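Local coordinates for protein light Chain (Clostridium botulinum, PDB 6BVD) that acts as the zinc endopeptidase light chain of a mosaic botulinum neurotoxin, probably cleaving a neuronal SNARE protein as its relatives do, at residues 265-277 with 346-358. Residues are numbered along the deposited sequence; the frame is centred on the assembly and turned at random.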
loop_
_atom_site.group_PDB
_atom_site.type_symbol
_atom_site.label_atom_id
_atom_site.label_comp_id
_atom_site.label_asym_id
_atom_site.label_seq_id
_atom_site.Cartn_x
_atom_site.Cartn_y
_atom_site.Cartn_z
ATOM N N ALA A 265 32.384 1.904 -10.565
ATOM C CA ALA A 265 31.242 1.390 -9.782
ATOM C C ALA A 265 29.912 2.056 -10.165
ATOM O O ALA A 265 28.856 1.439 -10.034
ATOM C CB ALA A 265 31.491 1.557 -8.245
ATOM N N GLU A 266 29.947 3.318 -10.609
ATOM C CA GLU A 266 28.680 3.964 -10.981
ATOM C C GLU A 266 28.127 3.308 -12.224
ATOM O O GLU A 266 26.908 3.158 -12.357
ATOM C CB GLU A 266 28.829 5.464 -11.224
ATOM C CG GLU A 266 29.387 6.232 -10.029
ATOM C CD GLU A 266 28.456 6.341 -8.842
ATOM O OE1 GLU A 266 27.298 5.846 -8.875
ATOM O OE2 GLU A 266 28.917 6.946 -7.852
ATOM N N PHE A 267 29.008 2.918 -13.147
ATOM C CA PHE A 267 28.487 2.304 -14.384
ATOM C C PHE A 267 27.995 0.878 -14.103
ATOM O O PHE A 267 27.015 0.417 -14.713
ATOM C CB PHE A 267 29.542 2.319 -15.471
ATOM C CG PHE A 267 30.027 3.710 -15.809
ATOM C CD1 PHE A 267 29.285 4.537 -16.646
ATOM C CD2 PHE A 267 31.176 4.224 -15.209
ATOM C CE1 PHE A 267 29.721 5.824 -16.953
ATOM C CE2 PHE A 267 31.619 5.506 -15.501
ATOM C CZ PHE A 267 30.892 6.315 -16.364
ATOM N N LEU A 268 28.665 0.173 -13.186
ATOM C CA LEU A 268 28.223 -1.179 -12.837
ATOM C C LEU A 268 26.920 -1.100 -12.062
ATOM O O LEU A 268 26.074 -2.012 -12.139
ATOM C CB LEU A 268 29.282 -1.930 -12.023
ATOM C CG LEU A 268 30.631 -2.187 -12.695
ATOM C CD1 LEU A 268 31.627 -2.785 -11.682
ATOM C CD2 LEU A 268 30.511 -3.066 -13.945
ATOM N N THR A 269 26.737 -0.010 -11.324
ATOM C CA THR A 269 25.521 0.125 -10.543
ATOM C C THR A 269 24.339 0.450 -11.482
ATOM O O THR A 269 23.236 -0.101 -11.338
ATOM C CB THR A 269 25.669 1.181 -9.471
ATOM O OG1 THR A 269 26.627 0.711 -8.490
ATOM C CG2 THR A 269 24.319 1.443 -8.776
ATOM N N PHE A 270 24.577 1.309 -12.469
ATOM C CA PHE A 270 23.524 1.569 -13.443
ATOM C C PHE A 270 23.199 0.298 -14.222
ATOM O O PHE A 270 22.042 -0.059 -14.360
ATOM C CB PHE A 270 23.897 2.693 -14.429
ATOM C CG PHE A 270 22.740 3.048 -15.339
ATOM C CD1 PHE A 270 21.791 3.971 -14.929
ATOM C CD2 PHE A 270 22.539 2.370 -16.533
ATOM C CE1 PHE A 270 20.686 4.278 -15.735
ATOM C CE2 PHE A 270 21.420 2.665 -17.348
ATOM C CZ PHE A 270 20.510 3.624 -16.942
ATOM N N GLY A 271 24.216 -0.405 -14.711
ATOM C CA GLY A 271 23.977 -1.654 -15.424
ATOM C C GLY A 271 23.650 -1.422 -16.900
ATOM O O GLY A 271 24.064 -0.403 -17.479
ATOM N N GLY A 272 22.931 -2.375 -17.505
ATOM C CA GLY A 272 22.519 -2.301 -18.904
ATOM C C GLY A 272 23.729 -2.056 -19.795
ATOM O O GLY A 272 24.773 -2.674 -19.616
ATOM N N ARG A 273 23.611 -1.100 -20.708
ATOM C CA ARG A 273 24.699 -0.801 -21.629
ATOM C C ARG A 273 25.877 -0.100 -20.944
ATOM O O ARG A 273 26.990 -0.089 -21.480
ATOM C CB ARG A 273 24.200 0.038 -22.806
ATOM C CG ARG A 273 23.454 -0.786 -23.846
ATOM C CD ARG A 273 23.683 -0.252 -25.257
ATOM N NE ARG A 273 22.929 -0.998 -26.265
ATOM C CZ ARG A 273 23.293 -2.182 -26.758
ATOM N NH1 ARG A 273 24.358 -2.824 -26.275
ATOM N NH2 ARG A 273 22.542 -2.764 -27.685
ATOM N N ASP A 274 25.647 0.540 -19.793
ATOM C CA ASP A 274 26.776 1.183 -19.092
ATOM C C ASP A 274 27.885 0.211 -18.675
ATOM O O ASP A 274 29.047 0.630 -18.494
ATOM C CB ASP A 274 26.277 1.944 -17.872
ATOM C CG ASP A 274 25.856 3.367 -18.204
ATOM O OD1 ASP A 274 25.465 3.640 -19.369
ATOM O OD2 ASP A 274 25.825 4.189 -17.256
ATOM N N ARG A 275 27.558 -1.071 -18.524
ATOM C CA ARG A 275 28.582 -2.070 -18.193
ATOM C C ARG A 275 29.706 -2.076 -19.232
ATOM O O ARG A 275 30.881 -2.267 -18.903
ATOM C CB ARG A 275 27.969 -3.469 -18.099
ATOM C CG ARG A 275 27.208 -3.746 -16.831
ATOM C CD ARG A 275 27.111 -5.269 -16.617
ATOM N NE ARG A 275 26.276 -5.688 -15.481
ATOM C CZ ARG A 275 25.058 -6.223 -15.601
ATOM N NH1 ARG A 275 24.528 -6.411 -16.815
ATOM N NH2 ARG A 275 24.370 -6.590 -14.516
ATOM N N ASN A 276 29.344 -1.838 -20.495
ATOM C CA ASN A 276 30.323 -1.903 -21.564
ATOM C C ASN A 276 31.230 -0.669 -21.605
ATOM O O ASN A 276 32.235 -0.656 -22.308
ATOM C CB ASN A 276 29.610 -2.087 -22.890
ATOM C CG ASN A 276 28.763 -3.359 -22.909
ATOM O OD1 ASN A 276 29.116 -4.369 -22.272
ATOM N ND2 ASN A 276 27.627 -3.305 -23.606
ATOM N N ILE A 277 30.864 0.377 -20.871
ATOM C CA ILE A 277 31.757 1.516 -20.701
ATOM C C ILE A 277 32.991 1.131 -19.855
ATOM O O ILE A 277 34.113 1.614 -20.081
ATOM C CB ILE A 277 30.995 2.693 -20.074
ATOM C CG1 ILE A 277 29.905 3.148 -21.050
ATOM C CG2 ILE A 277 31.930 3.839 -19.745
ATOM C CD1 ILE A 277 28.956 4.203 -20.509
ATOM N N LYS A 346 28.224 -12.767 -9.671
ATOM C CA LYS A 346 27.196 -12.439 -10.646
ATOM C C LYS A 346 25.964 -11.928 -9.923
ATOM O O LYS A 346 25.370 -10.927 -10.342
ATOM C CB LYS A 346 26.886 -13.659 -11.514
ATOM C CG LYS A 346 25.814 -13.474 -12.567
ATOM C CD LYS A 346 25.588 -14.800 -13.298
ATOM C CE LYS A 346 24.540 -14.691 -14.392
ATOM N NZ LYS A 346 24.540 -15.952 -15.203
ATOM N N LYS A 347 25.613 -12.562 -8.818
ATOM C CA LYS A 347 24.479 -12.172 -8.019
ATOM C C LYS A 347 24.633 -10.780 -7.438
ATOM O O LYS A 347 23.736 -9.985 -7.537
ATOM C CB LYS A 347 24.245 -13.170 -6.893
ATOM C CG LYS A 347 23.074 -12.843 -5.999
ATOM C CD LYS A 347 22.940 -13.749 -4.791
ATOM C CE LYS A 347 23.896 -13.358 -3.680
ATOM N NZ LYS A 347 23.593 -13.978 -2.373
ATOM N N ILE A 348 25.799 -10.471 -6.906
ATOM C CA ILE A 348 26.012 -9.181 -6.327
ATOM C C ILE A 348 25.822 -8.113 -7.386
ATOM O O ILE A 348 25.241 -7.116 -7.122
ATOM C CB ILE A 348 27.411 -9.069 -5.715
ATOM C CG1 ILE A 348 27.566 -10.025 -4.550
ATOM C CG2 ILE A 348 27.702 -7.663 -5.287
ATOM C CD1 ILE A 348 28.962 -10.152 -4.038
ATOM N N TYR A 349 26.307 -8.348 -8.582
ATOM C CA TYR A 349 26.236 -7.371 -9.634
ATOM C C TYR A 349 25.015 -7.475 -10.506
ATOM O O TYR A 349 24.921 -6.806 -11.472
ATOM C CB TYR A 349 27.539 -7.270 -10.429
ATOM C CG TYR A 349 28.553 -6.607 -9.574
ATOM C CD1 TYR A 349 28.613 -5.230 -9.482
ATOM C CD2 TYR A 349 29.387 -7.357 -8.777
ATOM C CE1 TYR A 349 29.520 -4.620 -8.658
ATOM C CE2 TYR A 349 30.294 -6.756 -7.949
ATOM C CZ TYR A 349 30.349 -5.390 -7.900
ATOM O OH TYR A 349 31.254 -4.796 -7.070
ATOM N N SER A 350 24.133 -8.395 -10.177
ATOM C CA SER A 350 22.828 -8.477 -10.797
ATOM C C SER A 350 21.886 -7.328 -10.453
ATOM O O SER A 350 20.989 -7.030 -11.172
ATOM C CB SER A 350 22.180 -9.821 -10.552
ATOM O OG SER A 350 21.637 -9.890 -9.285
ATOM N N PHE A 351 22.074 -6.736 -9.301
ATOM C CA PHE A 351 21.237 -5.631 -8.874
ATOM C C PHE A 351 21.648 -4.309 -9.544
ATOM O O PHE A 351 22.685 -3.769 -9.207
ATOM C CB PHE A 351 21.307 -5.499 -7.367
ATOM C CG PHE A 351 20.851 -6.743 -6.649
ATOM C CD1 PHE A 351 19.510 -6.954 -6.443
ATOM C CD2 PHE A 351 21.765 -7.681 -6.196
ATOM C CE1 PHE A 351 19.058 -8.118 -5.760
ATOM C CE2 PHE A 351 21.350 -8.823 -5.521
ATOM C CZ PHE A 351 19.981 -9.045 -5.310
ATOM N N THR A 352 20.844 -3.811 -10.485
ATOM C CA THR A 352 21.215 -2.605 -11.234
ATOM C C THR A 352 20.016 -1.696 -11.355
ATOM O O THR A 352 18.889 -2.169 -11.306
ATOM C CB THR A 352 21.748 -2.945 -12.646
ATOM O OG1 THR A 352 20.694 -3.533 -13.443
ATOM C CG2 THR A 352 22.906 -3.898 -12.570
ATOM N N GLU A 353 20.259 -0.402 -11.551
ATOM C CA GLU A 353 19.189 0.568 -11.750
ATOM C C GLU A 353 18.389 0.223 -13.027
ATOM O O GLU A 353 17.164 0.290 -13.052
ATOM C CB GLU A 353 19.756 1.980 -11.837
ATOM C CG GLU A 353 18.723 3.081 -12.141
ATOM C CD GLU A 353 19.335 4.469 -12.229
ATOM O OE1 GLU A 353 20.388 4.688 -11.565
ATOM O OE2 GLU A 353 18.792 5.346 -12.969
ATOM N N PHE A 354 19.111 -0.146 -14.070
ATOM C CA PHE A 354 18.499 -0.506 -15.358
ATOM C C PHE A 354 17.505 -1.674 -15.210
ATOM O O PHE A 354 16.377 -1.617 -15.717
ATOM C CB PHE A 354 19.593 -0.881 -16.370
ATOM C CG PHE A 354 19.038 -1.234 -17.747
ATOM C CD1 PHE A 354 18.652 -0.231 -18.628
ATOM C CD2 PHE A 354 18.884 -2.559 -18.130
ATOM C CE1 PHE A 354 18.128 -0.546 -19.903
ATOM C CE2 PHE A 354 18.358 -2.887 -19.392
ATOM C CZ PHE A 354 17.987 -1.871 -20.284
ATOM N N ASN A 355 17.926 -2.745 -14.540
ATOM C CA ASN A 355 17.083 -3.920 -14.395
ATOM C C ASN A 355 15.904 -3.687 -13.458
ATOM O O ASN A 355 14.798 -4.180 -13.715
ATOM C CB ASN A 355 17.892 -5.140 -13.902
ATOM C CG ASN A 355 17.071 -6.431 -13.940
ATOM O OD1 ASN A 355 16.706 -6.915 -15.027
ATOM N ND2 ASN A 355 16.770 -6.993 -12.770
ATOM N N LEU A 356 16.142 -2.976 -12.353
ATOM C CA LEU A 356 15.068 -2.693 -11.395
ATOM C C LEU A 356 14.045 -1.735 -12.038
ATOM O O LEU A 356 12.851 -1.839 -11.801
ATOM C CB LEU A 356 15.632 -2.113 -10.082
ATOM C CG LEU A 356 16.492 -3.115 -9.295
ATOM C CD1 LEU A 356 17.218 -2.414 -8.104
ATOM C CD2 LEU A 356 15.706 -4.234 -8.722
ATOM N N ALA A 357 14.514 -0.819 -12.883
ATOM C CA ALA A 357 13.589 0.083 -13.541
ATOM C C ALA A 357 12.648 -0.706 -14.451
ATOM O O ALA A 357 11.447 -0.457 -14.479
ATOM C CB ALA A 357 14.358 1.153 -14.364
ATOM N N TYR A 358 13.212 -1.690 -15.151
ATOM C CA TYR A 358 12.448 -2.556 -16.047
ATOM C C TYR A 358 11.436 -3.397 -15.245
ATOM O O TYR A 358 10.233 -3.496 -15.583
ATOM C CB TYR A 358 13.410 -3.469 -16.813
ATOM C CG TYR A 358 12.721 -4.612 -17.512
ATOM C CD1 TYR A 358 12.057 -4.416 -18.719
ATOM C CD2 TYR A 358 12.721 -5.884 -16.960
ATOM C CE1 TYR A 358 11.407 -5.465 -19.361
ATOM C CE2 TYR A 358 12.073 -6.927 -17.581
ATOM C CZ TYR A 358 11.421 -6.714 -18.779
ATOM O OH TYR A 358 10.782 -7.766 -19.387
HETATM O O HOH W 1 26.547 -4.668 -12.642
HETATM O O HOH W 2 21.463 -4.723 -15.933
#
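Thr269 and Phe270, at the C-terminal end of the helix that carries the zinc ligand Glu266, hand their carbonyls to the start of helix 353-360 in this zincin-type protease. Glu353 N bonds to Thr269 O at 3.0 Å and Phe354 N to Phe270 O at 2.9 Å, so one helix end receives first-turn amides of the next. Thr352 is the N-cap: its OG1 sits between the backbone N and the carbonyl carbon (chi1 65°) and accepts from Asn355 N, while CG2 meets the Arg275 guanidinium obliquely, 3.6 Å from NH2, the two side chains crossing at about a right angle. Glu353 is fully extended, which lays its carboxylate obliquely against the Phe270 ring, planes 64° apart and OE2 3.5 Å from CE1. OE1 makes a salt bridge with Arg365 and a weak bond with the zinc ligand His228, OE2 a hydrogen bond with Thr364, making Glu353 a probable second-shell residue. Gly271 and Gly272, both at positive phi, let the chain turn close to Thr352 and Phe354; Gly272 CA sits over one face of the Phe354 ring in a CH-pi contact. At the other end, Leu268 CD1 touches Tyr349 CE1. Arg275 reaches Tyr349 O with NH2, the oxygen lying in the guanidinium plane, while its NE donates to a water that also bonds Leu268 O and Tyr349 O.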